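Local coordinates for protein R.Pab1 family restriction endonuclease (Campylobacter coli, PDB 7CFA) that acts as a restriction DNA glycosylase of the R.PabI family, and so probably excises bases from its recognition sequence, leaving abasic sites where the DNA can be broken, at residues G64-I67 with D73-L76; Q85-N90 with E234-S239; L201-S204 with I210-E213; E213-F218 with Y227-I232. The protein carries 2 engineered substitutions. All blocks are in the same frame, centred on the assembly; numbering follows the deposited sequence.

Overall arrangement
Helix 223-237 ties three of the four contacts together. Its middle packs on helix 208-219 in interaction 4, its end meets helix 79-88 in interaction 2, and the small hairpin of interaction 1 lies against it, with Phe-66 and Leu-76 touching Ile-232 and Asn-65 and Leu-76 touching Phe-235. Interactions 1 and 4 are centred about 14 Å apart, as are 2 and 4. Interaction 3 shares helix 208-219 and Glu-213 with interaction 4, and meets interaction 2 where Phe-86 packs on Ile-203 and Ser-204. Interactions 1 and 3 do not touch, their nearest atoms being about 12 Å apart. Interactions 3 and 4 are buried, whereas interaction 1 is at the surface.

Interaction 1 of 4, residues G64-I67 with D73-L76; sequences GNFI and DKKL
Asn-65 and Phe-66 both direct their backbone N-H groups at one carbonyl of the facing strand: Asn-65 N lies 2.8 Å and Phe-66 N 3.0 Å from Lys-74 O. The return bond, from Lys-74 N to Phe-66 O at 2.9 Å, completes an antiparallel hydrogen-bonded pair, and Ile-67 follows opposite Asp-73 as a non-hydrogen-bonded one. Beyond the bulge a side chain takes over the pairing: Leu-76 N donates to Asn-65 OD1 over 3.0 Å, in the amide plane and on a lone pair, with a nearly straight N-H...O angle of 167°.

Packing is tight on the face that carries Phe-66 and Lys-74. Here chi1 of 68° sets Phe-66 CG between its own backbone N and carbonyl carbon, which turns the ring back over the partner strand. Lys-74 CB sits over one ring face, 3.7 Å from the centroid, in a CH-pi contact offset toward CZ. Leu-76 CD2 reaches the same ring more loosely, 4.5 Å from Phe-66 CE2. Gln-231 and Ile-232 of helix 223-237 also pack on the aromatic ring.

The other face is loose and solvent-exposed: Ile-67 CG1 and Asp-73 OD1 come no closer than 4.3 Å. Lys-75 places CB beside the amide oxygen of Asn-65, but its extended chain leads away to a salt bridge with Asp-63. Two successive residues facing the single Lys-74 define a classic beta bulge, set in a beta hairpin whose strand 66-67 borders a three-stranded antiparallel sheet.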
loop_
_atom_site.group_PDB
_atom_site.type_symbol
_atom_site.label_atom_id
_atom_site.label_comp_id
_atom_site.label_asym_id
_atom_site.label_seq_id
_atom_site.Cartn_x
_atom_site.Cartn_y
_atom_site.Cartn_z
ATOM N N GLY A 64 -18.037 -15.906 22.056
ATOM C CA GLY A 64 -17.559 -16.602 20.871
ATOM C C GLY A 64 -18.662 -17.390 20.184
ATOM O O GLY A 64 -19.552 -17.941 20.826
ATOM N N ASN A 65 -18.597 -17.432 18.856
ATOM C CA ASN A 65 -19.542 -18.195 18.052
ATOM C C ASN A 65 -18.925 -19.413 17.383
ATOM O O ASN A 65 -19.620 -20.412 17.193
ATOM C CB ASN A 65 -20.170 -17.302 16.974
ATOM C CG ASN A 65 -21.047 -16.213 17.558
ATOM O OD1 ASN A 65 -20.930 -15.046 17.194
ATOM N ND2 ASN A 65 -21.940 -16.593 18.469
ATOM N N PHE A 66 -17.645 -19.353 17.021
ATOM C CA PHE A 66 -16.960 -20.474 16.389
ATOM C C PHE A 66 -15.462 -20.302 16.599
ATOM O O PHE A 66 -15.000 -19.283 17.118
ATOM C CB PHE A 66 -17.301 -20.572 14.898
ATOM C CG PHE A 66 -16.747 -19.443 14.068
ATOM C CD1 PHE A 66 -15.544 -19.585 13.392
ATOM C CD2 PHE A 66 -17.434 -18.244 13.957
ATOM C CE1 PHE A 66 -15.034 -18.551 12.627
ATOM C CE2 PHE A 66 -16.930 -17.206 13.195
ATOM C CZ PHE A 66 -15.730 -17.360 12.526
ATOM N N ILE A 67 -14.707 -21.314 16.184
ATOM C CA ILE A 67 -13.250 -21.303 16.258
ATOM C C ILE A 67 -12.707 -21.270 14.837
ATOM O O ILE A 67 -12.978 -22.176 14.039
ATOM C CB ILE A 67 -12.708 -22.516 17.029
ATOM C CG1 ILE A 67 -13.260 -22.533 18.456
ATOM C CG2 ILE A 67 -11.185 -22.499 17.038
ATOM C CD1 ILE A 67 -12.752 -23.689 19.292
ATOM N N ASP A 73 -10.679 -17.799 19.021
ATOM C CA ASP A 73 -12.095 -17.566 19.265
ATOM C C ASP A 73 -12.598 -16.449 18.359
ATOM O O ASP A 73 -12.028 -15.354 18.330
ATOM C CB ASP A 73 -12.336 -17.206 20.730
ATOM C CG ASP A 73 -11.999 -18.344 21.674
ATOM O OD1 ASP A 73 -12.159 -19.516 21.274
ATOM O OD2 ASP A 73 -11.579 -18.063 22.818
ATOM N N LYS A 74 -13.668 -16.729 17.620
ATOM C CA LYS A 74 -14.233 -15.791 16.664
ATOM C C LYS A 74 -15.733 -15.672 16.883
ATOM O O LYS A 74 -16.383 -16.603 17.367
ATOM C CB LYS A 74 -13.963 -16.230 15.220
ATOM C CG LYS A 74 -12.505 -16.188 14.797
ATOM C CD LYS A 74 -12.114 -14.803 14.309
ATOM C CE LYS A 74 -10.766 -14.828 13.606
ATOM N NZ LYS A 74 -10.473 -13.535 12.930
ATOM N N LYS A 75 -16.279 -14.516 16.515
ATOM C CA LYS A 75 -17.715 -14.291 16.559
ATOM C C LYS A 75 -18.145 -13.571 15.290
ATOM O O LYS A 75 -17.323 -13.017 14.556
ATOM C CB LYS A 75 -18.131 -13.487 17.797
ATOM C CG LYS A 75 -17.557 -12.081 17.858
ATOM C CD LYS A 75 -18.038 -11.360 19.106
ATOM C CE LYS A 75 -17.477 -9.954 19.183
ATOM N NZ LYS A 75 -17.994 -9.221 20.369
ATOM N N LEU A 76 -19.452 -13.587 15.038
ATOM C CA LEU A 76 -19.987 -12.965 13.837
ATOM C C LEU A 76 -19.772 -11.457 13.874
ATOM O O LEU A 76 -19.738 -10.835 14.939
ATOM C CB LEU A 76 -21.474 -13.281 13.684
ATOM C CG LEU A 76 -21.847 -14.763 13.597
ATOM C CD1 LEU A 76 -23.330 -14.924 13.311
ATOM C CD2 LEU A 76 -21.012 -15.475 12.543
#

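Interaction 2 of 4, residues Q85-N90 with E234-S239; sequences QFFKHN and EFILNS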
loop_
_atom_site.group_PDB
_atom_site.type_symbol
_atom_site.label_atom_id
_atom_site.label_comp_id
_atom_site.label_asym_id
_atom_site.label_seq_id
_atom_site.Cartn_x
_atom_site.Cartn_y
_atom_site.Cartn_z
ATOM N N GLN A 85 -28.812 -12.279 10.767
ATOM C CA GLN A 85 -30.080 -11.643 11.113
ATOM C C GLN A 85 -31.142 -11.901 10.051
ATOM O O GLN A 85 -32.315 -12.114 10.378
ATOM C CB GLN A 85 -29.880 -10.141 11.321
ATOM C CG GLN A 85 -29.004 -9.787 12.512
ATOM C CD GLN A 85 -28.955 -8.294 12.778
ATOM O OE1 GLN A 85 -29.983 -7.615 12.773
ATOM N NE2 GLN A 85 -27.755 -7.773 13.011
ATOM N N PHE A 86 -30.755 -11.885 8.773
ATOM C CA PHE A 86 -31.728 -12.150 7.718
ATOM C C PHE A 86 -32.109 -13.623 7.660
ATOM O O PHE A 86 -33.216 -13.956 7.224
ATOM C CB PHE A 86 -31.191 -11.672 6.372
ATOM C CG PHE A 86 -31.411 -10.212 6.129
ATOM C CD1 PHE A 86 -32.529 -9.775 5.437
ATOM C CD2 PHE A 86 -30.516 -9.273 6.615
ATOM C CE1 PHE A 86 -32.744 -8.428 5.219
ATOM C CE2 PHE A 86 -30.724 -7.924 6.401
ATOM C CZ PHE A 86 -31.841 -7.501 5.701
ATOM N N PHE A 87 -31.214 -14.514 8.090
ATOM C CA PHE A 87 -31.602 -15.905 8.271
ATOM C C PHE A 87 -32.457 -16.083 9.518
ATOM O O PHE A 87 -33.353 -16.935 9.534
ATOM C CB PHE A 87 -30.365 -16.800 8.350
ATOM C CG PHE A 87 -30.687 -18.263 8.447
ATOM C CD1 PHE A 87 -30.981 -18.995 7.309
ATOM C CD2 PHE A 87 -30.705 -18.906 9.675
ATOM C CE1 PHE A 87 -31.282 -20.340 7.392
ATOM C CE2 PHE A 87 -31.005 -20.251 9.766
ATOM C CZ PHE A 87 -31.294 -20.970 8.624
ATOM N N LYS A 88 -32.196 -15.289 10.559
ATOM C CA LYS A 88 -32.997 -15.360 11.776
ATOM C C LYS A 88 -34.432 -14.922 11.518
ATOM O O LYS A 88 -35.373 -15.488 12.087
ATOM C CB LYS A 88 -32.358 -14.498 12.866
ATOM C CG LYS A 88 -33.192 -14.358 14.129
ATOM C CD LYS A 88 -32.538 -13.407 15.120
ATOM C CE LYS A 88 -33.404 -13.221 16.356
ATOM N NZ LYS A 88 -32.802 -12.260 17.320
ATOM N N HIS A 89 -34.617 -13.920 10.659
ATOM C CA HIS A 89 -35.934 -13.404 10.319
ATOM C C HIS A 89 -36.537 -14.088 9.095
ATOM O O HIS A 89 -37.457 -13.537 8.479
ATOM C CB HIS A 89 -35.862 -11.890 10.111
ATOM C CG HIS A 89 -35.613 -11.123 11.373
ATOM N ND1 HIS A 89 -34.360 -10.996 11.933
ATOM C CD2 HIS A 89 -36.460 -10.456 12.193
ATOM C CE1 HIS A 89 -34.444 -10.277 13.038
ATOM N NE2 HIS A 89 -35.707 -9.938 13.218
ATOM N N ASN A 90 -36.025 -15.265 8.726
ATOM C CA ASN A 90 -36.637 -16.136 7.718
ATOM C C ASN A 90 -36.700 -15.495 6.335
ATOM O O ASN A 90 -37.629 -15.747 5.568
ATOM C CB ASN A 90 -38.039 -16.579 8.143
ATOM C CG ASN A 90 -38.017 -17.673 9.189
ATOM O OD1 ASN A 90 -37.276 -18.650 9.071
ATOM N ND2 ASN A 90 -38.837 -17.517 10.220
ATOM N N GLU A 234 -22.269 -23.185 9.064
ATOM C CA GLU A 234 -22.743 -24.243 9.949
ATOM C C GLU A 234 -23.356 -23.669 11.220
ATOM O O GLU A 234 -24.363 -24.185 11.719
ATOM C CB GLU A 234 -21.594 -25.194 10.287
ATOM C CG GLU A 234 -22.022 -26.474 10.989
ATOM C CD GLU A 234 -22.759 -27.430 10.069
ATOM O OE1 GLU A 234 -22.647 -27.278 8.833
ATOM O OE2 GLU A 234 -23.453 -28.334 10.581
ATOM N N PHE A 235 -22.766 -22.596 11.753
ATOM C CA PHE A 235 -23.307 -21.973 12.957
ATOM C C PHE A 235 -24.653 -21.319 12.683
ATOM O O PHE A 235 -25.567 -21.394 13.512
ATOM C CB PHE A 235 -22.313 -20.951 13.509
ATOM C CG PHE A 235 -22.875 -20.079 14.598
ATOM C CD1 PHE A 235 -22.938 -20.533 15.905
ATOM C CD2 PHE A 235 -23.334 -18.801 14.316
ATOM C CE1 PHE A 235 -23.452 -19.734 16.910
ATOM C CE2 PHE A 235 -23.849 -17.997 15.316
ATOM C CZ PHE A 235 -23.908 -18.463 16.615
ATOM N N ILE A 236 -24.795 -20.670 11.526
ATOM C CA ILE A 236 -26.055 -20.012 11.196
ATOM C C ILE A 236 -27.141 -21.044 10.916
ATOM O O ILE A 236 -28.280 -20.905 11.379
ATOM C CB ILE A 236 -25.856 -19.052 10.008
ATOM C CG1 ILE A 236 -24.904 -17.919 10.399
ATOM C CG2 ILE A 236 -27.190 -18.492 9.539
ATOM C CD1 ILE A 236 -24.592 -16.955 9.271
ATOM N N LEU A 237 -26.805 -22.100 10.170
ATOM C CA LEU A 237 -27.792 -23.129 9.854
ATOM C C LEU A 237 -28.323 -23.802 11.114
ATOM O O LEU A 237 -29.506 -24.154 11.189
ATOM C CB LEU A 237 -27.185 -24.166 8.907
ATOM C CG LEU A 237 -27.039 -23.750 7.442
ATOM C CD1 LEU A 237 -26.299 -24.815 6.647
ATOM C CD2 LEU A 237 -28.404 -23.477 6.831
ATOM N N ASN A 238 -27.465 -23.984 12.120
ATOM C CA ASN A 238 -27.849 -24.631 13.370
ATOM C C ASN A 238 -28.378 -23.645 14.406
ATOM O O ASN A 238 -28.268 -23.901 15.613
ATOM C CB ASN A 238 -26.670 -25.421 13.937
ATOM C CG ASN A 238 -26.233 -26.547 13.023
ATOM O OD1 ASN A 238 -27.051 -27.149 12.327
ATOM N ND2 ASN A 238 -24.937 -26.837 13.017
ATOM N N SER A 239 -28.951 -22.528 13.970
ATOM C CA SER A 239 -29.487 -21.532 14.890
ATOM C C SER A 239 -31.009 -21.494 14.825
ATOM O O SER A 239 -31.630 -22.295 14.128
ATOM C CB SER A 239 -28.909 -20.151 14.579
ATOM O OG SER A 239 -27.499 -20.146 14.721
#
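Phe-87 reaches from helix 79-88 to the end of helix 223-237 and meets Ile-236 along most of its length. Its CB already lies 3.8 Å from Ile-236 CG2. With CG anti to the backbone N (chi1 -176°), the ring extends toward the other helix, and CG passes the same methyl at 3.7 Å. The closest apolar approach comes one atom further, where Phe-87 CD2 is 3.5 Å from Ile-236 CG2. At CE2 the partner changes from side chain to backbone: Phe-87 CE2 stands 3.2 Å from Ile-236 O, which the ring meets obliquely. The far atom, CZ, ends 4.2 Å from Leu-237 CD2.

Leu-97 of helix 94-106 touches Phe-87, Ile-236 and Leu-237 alike, so a third helix borders the cluster. Both contributing helices stop here. Asn-90, with positive phi, closes helix 79-88 in a Schellman motif, and Ser-239 N bonds to Ile-236 O (3.1 Å) just past the end of the other.

No hydrogen bond crosses between the two segments. Cohesion therefore rests on burial of methyl and aromatic surface, with at most a weak electrostatic attraction between the ring's C-H groups and the Ile-236 carbonyl.

Interaction 3 of 4, residues L201-S204 with I210-E213; sequences LEIS and IFLE
Ile-203 and Phe-211 provide most of the contact, which is apolar throughout. The aliphatic-to-ring contacts come first: CG1, CG2 and CD1 of Ile-203 gather at the leading end of the Phe-211 ring, where CD1 is 3.5 Å and CG1 3.7 Å from Phe-211 CZ, while CG2 lies 3.6 Å from CE1. This spread follows from chi1 of -52°, which puts Ile-203 CG1 beside its backbone N and leaves CG2 anti to it, so the CG1-CD1 arm meets CZ and the CG2 methyl meets CE1. The crossing is oblique. Leu-201, two residues back on the same strand, and Phe-211 point at each other from their own elements, with Leu-201 CD2 at the ring edge, near its plane, 4.1 Å from Phe-211 CZ. A further ring, that of Phe-172 in strand 166-175, meets Phe-211 with the planes about 65° apart.

Polar interactions are kept outside this interface. Glu-202, between the two apolar residues, turns elsewhere to salt bridges with Arg-186 and Lys-180, and the Asn-207 amide bonds to Glu-202 O and Ser-204 N at the turn into helix 208-219.

No hydrogen bond links the two segments, so the strand-helix contact itself is held by burial of hydrocarbon, while the polar bonds lie in the turn that joins them.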
loop_
_atom_site.group_PDB
_atom_site.type_symbol
_atom_site.label_atom_id
_atom_site.label_comp_id
_atom_site.label_asym_id
_atom_site.label_seq_id
_atom_site.Cartn_x
_atom_site.Cartn_y
_atom_site.Cartn_z
ATOM N N LEU A 201 -26.906 2.379 4.746
ATOM C CA LEU A 201 -27.151 1.457 3.646
ATOM C C LEU A 201 -28.331 0.566 4.008
ATOM O O LEU A 201 -28.264 -0.203 4.974
ATOM C CB LEU A 201 -25.910 0.616 3.355
ATOM C CG LEU A 201 -26.048 -0.467 2.280
ATOM C CD1 LEU A 201 -26.297 0.150 0.912
ATOM C CD2 LEU A 201 -24.816 -1.362 2.254
ATOM N N GLU A 202 -29.410 0.675 3.240
ATOM C CA GLU A 202 -30.613 -0.112 3.486
ATOM C C GLU A 202 -30.402 -1.521 2.946
ATOM O O GLU A 202 -30.210 -1.711 1.741
ATOM C CB GLU A 202 -31.826 0.551 2.843
ATOM C CG GLU A 202 -33.112 -0.236 3.008
ATOM C CD GLU A 202 -34.314 0.497 2.451
ATOM O OE1 GLU A 202 -34.312 1.746 2.468
ATOM O OE2 GLU A 202 -35.258 -0.179 1.991
ATOM N N ILE A 203 -30.438 -2.506 3.838
ATOM C CA ILE A 203 -30.326 -3.915 3.481
ATOM C C ILE A 203 -31.676 -4.566 3.733
ATOM O O ILE A 203 -32.219 -4.469 4.840
ATOM C CB ILE A 203 -29.220 -4.615 4.289
ATOM C CG1 ILE A 203 -27.908 -3.835 4.184
ATOM C CG2 ILE A 203 -29.040 -6.048 3.811
ATOM C CD1 ILE A 203 -26.818 -4.357 5.096
ATOM N N SER A 204 -32.221 -5.223 2.714
ATOM C CA SER A 204 -33.533 -5.844 2.830
ATOM C C SER A 204 -33.580 -7.060 1.915
ATOM O O SER A 204 -32.568 -7.464 1.334
ATOM C CB SER A 204 -34.643 -4.840 2.493
ATOM O OG SER A 204 -34.644 -4.533 1.110
ATOM N N ILE A 210 -26.868 -10.028 -2.482
ATOM C CA ILE A 210 -25.551 -9.432 -2.683
ATOM C C ILE A 210 -24.604 -9.855 -1.569
ATOM O O ILE A 210 -23.446 -10.212 -1.814
ATOM C CB ILE A 210 -25.671 -7.900 -2.769
ATOM C CG1 ILE A 210 -26.462 -7.505 -4.015
ATOM C CG2 ILE A 210 -24.292 -7.251 -2.758
ATOM C CD1 ILE A 210 -26.778 -6.038 -4.086
ATOM N N PHE A 211 -25.085 -9.834 -0.327
ATOM C CA PHE A 211 -24.239 -10.226 0.793
ATOM C C PHE A 211 -24.012 -11.731 0.824
ATOM O O PHE A 211 -22.958 -12.185 1.285
ATOM C CB PHE A 211 -24.852 -9.713 2.100
ATOM C CG PHE A 211 -24.982 -8.214 2.143
ATOM C CD1 PHE A 211 -26.102 -7.590 1.610
ATOM C CD2 PHE A 211 -23.976 -7.429 2.684
ATOM C CE1 PHE A 211 -26.219 -6.213 1.628
ATOM C CE2 PHE A 211 -24.091 -6.050 2.706
ATOM C CZ PHE A 211 -25.213 -5.444 2.175
ATOM N N LEU A 212 -24.969 -12.517 0.322
ATOM C CA LEU A 212 -24.754 -13.958 0.210
ATOM C C LEU A 212 -23.688 -14.280 -0.830
ATOM O O LEU A 212 -22.833 -15.146 -0.604
ATOM C CB LEU A 212 -26.063 -14.666 -0.136
ATOM C CG LEU A 212 -27.075 -14.828 1.000
ATOM C CD1 LEU A 212 -28.376 -15.407 0.472
ATOM C CD2 LEU A 212 -26.502 -15.710 2.098
ATOM N N GLU A 213 -23.723 -13.602 -1.981
ATOM C CA GLU A 213 -22.679 -13.800 -2.982
ATOM C C GLU A 213 -21.323 -13.325 -2.475
ATOM O O GLU A 213 -20.289 -13.875 -2.869
ATOM C CB GLU A 213 -23.045 -13.077 -4.279
ATOM C CG GLU A 213 -24.241 -13.678 -5.000
ATOM C CD GLU A 213 -24.494 -13.044 -6.354
ATOM O OE1 GLU A 213 -23.712 -12.159 -6.763
ATOM O OE2 GLU A 213 -25.480 -13.433 -7.014
#

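Interaction 4 of 4, residues E213-F218 with Y227-I232; sequences EMLKIF and YNVLQI. Engineered in segment 227-232: Asn-228 (natural residue Asp).
Helices 208-219 and 223-237 approach most closely at Leu-215 and Val-229, whose CA atoms are 7.1 Å apart, close enough for a small residue such as valine to touch the opposing backbone. Val-229 points at the other helix and divides its two methyls between two neighbours. CG1, anti to the backbone N (chi1 173°), lies 3.7 Å from Leu-215 CG. It also touches one arm of the leucine, with Val-229 CG1 3.9 Å from Leu-215 CD1. The other methyl, CG2, settles against the base of Phe-218, nearly one turn further on, 4.0 Å from Phe-218 CB. The same methyl also comes to the backbone, with Val-229 CG2 4.0 Å from Leu-215 O. The Leu-215 and Val-229 side chains pass one another head to tail, flank against flank rather than end to end.

The two helices follow each other across a short connection and pack obliquely as a helical hairpin; Leu-104 of helix 94-106 also packs on Val-229, and Ile-83 of helix 79-88 on Leu-215.

Only the base of Phe-218 takes part. Its ring leads away from Val-229 to meet Tyr-55 edge-to-face and to pack on Leu-79 and Leu-170. Tyr-55 also bonds through its hydroxyl to ND2 of the engineered Asn-228, whose OD1 accepts from Ala-69 N. Lys-216, the residue after Leu-215, turns away from the interface, making a cation-pi contact with Phe-103 and packing on Ile-130 of the second subunit.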
loop_
_atom_site.group_PDB
_atom_site.type_symbol
_atom_site.label_atom_id
_atom_site.label_comp_id
_atom_site.label_asym_id
_atom_site.label_seq_id
_atom_site.Cartn_x
_atom_site.Cartn_y
_atom_site.Cartn_z
ATOM N N GLU A 213 -23.723 -13.602 -1.981
ATOM C CA GLU A 213 -22.679 -13.800 -2.982
ATOM C C GLU A 213 -21.323 -13.325 -2.475
ATOM O O GLU A 213 -20.289 -13.875 -2.869
ATOM C CB GLU A 213 -23.045 -13.077 -4.279
ATOM C CG GLU A 213 -24.241 -13.678 -5.000
ATOM C CD GLU A 213 -24.494 -13.044 -6.354
ATOM O OE1 GLU A 213 -23.712 -12.159 -6.763
ATOM O OE2 GLU A 213 -25.480 -13.433 -7.014
ATOM N N MET A 214 -21.308 -12.315 -1.604
ATOM C CA MET A 214 -20.046 -11.840 -1.052
ATOM C C MET A 214 -19.467 -12.848 -0.069
ATOM O O MET A 214 -18.244 -13.024 0.002
ATOM C CB MET A 214 -20.248 -10.486 -0.375
ATOM C CG MET A 214 -18.971 -9.695 -0.173
ATOM S SD MET A 214 -19.277 -8.190 0.764
ATOM C CE MET A 214 -20.817 -7.660 0.022
ATOM N N LEU A 215 -20.329 -13.512 0.703
ATOM C CA LEU A 215 -19.862 -14.586 1.572
ATOM C C LEU A 215 -19.229 -15.706 0.757
ATOM O O LEU A 215 -18.183 -16.248 1.135
ATOM C CB LEU A 215 -21.020 -15.125 2.412
ATOM C CG LEU A 215 -20.628 -16.097 3.526
ATOM C CD1 LEU A 215 -19.849 -15.367 4.610
ATOM C CD2 LEU A 215 -21.851 -16.791 4.106
ATOM N N LYS A 216 -19.848 -16.059 -0.372
ATOM C CA LYS A 216 -19.289 -17.096 -1.231
ATOM C C LYS A 216 -17.931 -16.692 -1.789
ATOM O O LYS A 216 -17.042 -17.540 -1.929
ATOM C CB LYS A 216 -20.262 -17.414 -2.370
ATOM C CG LYS A 216 -19.843 -18.595 -3.229
ATOM C CD LYS A 216 -20.908 -18.958 -4.254
ATOM C CE LYS A 216 -21.102 -17.851 -5.277
ATOM N NZ LYS A 216 -22.049 -18.258 -6.354
ATOM N N ILE A 217 -17.747 -15.407 -2.101
ATOM C CA ILE A 217 -16.473 -14.948 -2.643
ATOM C C ILE A 217 -15.382 -15.014 -1.580
ATOM O O ILE A 217 -14.244 -15.403 -1.868
ATOM C CB ILE A 217 -16.620 -13.532 -3.228
ATOM C CG1 ILE A 217 -17.527 -13.568 -4.460
ATOM C CG2 ILE A 217 -15.259 -12.949 -3.585
ATOM C CD1 ILE A 217 -17.825 -12.205 -5.037
ATOM N N PHE A 218 -15.704 -14.632 -0.340
ATOM C CA PHE A 218 -14.753 -14.826 0.751
ATOM C C PHE A 218 -14.338 -16.288 0.859
ATOM O O PHE A 218 -13.165 -16.592 1.102
ATOM C CB PHE A 218 -15.350 -14.351 2.078
ATOM C CG PHE A 218 -15.114 -12.895 2.373
ATOM C CD1 PHE A 218 -13.856 -12.442 2.738
ATOM C CD2 PHE A 218 -16.156 -11.985 2.310
ATOM C CE1 PHE A 218 -13.638 -11.106 3.020
ATOM C CE2 PHE A 218 -15.947 -10.646 2.590
ATOM C CZ PHE A 218 -14.687 -10.205 2.945
ATOM N N TYR A 227 -12.370 -22.240 5.408
ATOM C CA TYR A 227 -12.706 -22.880 6.677
ATOM C C TYR A 227 -13.578 -21.977 7.540
ATOM O O TYR A 227 -14.557 -22.439 8.136
ATOM C CB TYR A 227 -11.423 -23.262 7.418
ATOM C CG TYR A 227 -11.642 -23.959 8.746
ATOM C CD1 TYR A 227 -11.692 -25.344 8.825
ATOM C CD2 TYR A 227 -11.786 -23.231 9.920
ATOM C CE1 TYR A 227 -11.888 -25.984 10.036
ATOM C CE2 TYR A 227 -11.983 -23.861 11.133
ATOM C CZ TYR A 227 -12.033 -25.238 11.185
ATOM O OH TYR A 227 -12.229 -25.867 12.393
ATOM N N ASN A 228 -13.241 -20.687 7.618
ATOM C CA ASN A 228 -13.998 -19.777 8.471
ATOM C C ASN A 228 -15.425 -19.600 7.967
ATOM O O ASN A 228 -16.375 -19.637 8.759
ATOM C CB ASN A 228 -13.286 -18.428 8.560
ATOM C CG ASN A 228 -11.966 -18.515 9.300
ATOM O OD1 ASN A 228 -11.714 -19.474 10.028
ATOM N ND2 ASN A 228 -11.117 -17.510 9.121
ATOM N N VAL A 229 -15.596 -19.407 6.657
ATOM C CA VAL A 229 -16.937 -19.254 6.098
ATOM C C VAL A 229 -17.759 -20.515 6.335
ATOM O O VAL A 229 -18.946 -20.446 6.678
ATOM C CB VAL A 229 -16.861 -18.897 4.603
ATOM C CG1 VAL A 229 -18.249 -18.909 3.988
ATOM C CG2 VAL A 229 -16.213 -17.532 4.420
ATOM N N LEU A 230 -17.143 -21.689 6.168
ATOM C CA LEU A 230 -17.859 -22.935 6.422
ATOM C C LEU A 230 -18.267 -23.061 7.885
ATOM O O LEU A 230 -19.351 -23.578 8.183
ATOM C CB LEU A 230 -17.007 -24.133 5.992
ATOM C CG LEU A 230 -16.912 -24.356 4.479
ATOM C CD1 LEU A 230 -15.941 -25.478 4.148
ATOM C CD2 LEU A 230 -18.288 -24.648 3.892
ATOM N N GLN A 231 -17.427 -22.587 8.810
ATOM C CA GLN A 231 -17.814 -22.578 10.218
ATOM C C GLN A 231 -18.968 -21.614 10.463
ATOM O O GLN A 231 -19.847 -21.883 11.292
ATOM C CB GLN A 231 -16.614 -22.210 11.092
ATOM C CG GLN A 231 -15.492 -23.237 11.085
ATOM C CD GLN A 231 -15.862 -24.514 11.813
ATOM O OE1 GLN A 231 -16.605 -24.490 12.794
ATOM N NE2 GLN A 231 -15.346 -25.639 11.332
ATOM N N ILE A 232 -18.984 -20.487 9.748
ATOM C CA ILE A 232 -20.049 -19.505 9.914
ATOM C C ILE A 232 -21.366 -20.040 9.364
ATOM O O ILE A 232 -22.424 -19.874 9.982
ATOM C CB ILE A 232 -19.648 -18.177 9.247
ATOM C CG1 ILE A 232 -18.490 -17.534 10.013
ATOM C CG2 ILE A 232 -20.839 -17.231 9.153
ATOM C CD1 ILE A 232 -18.021 -16.220 9.432
#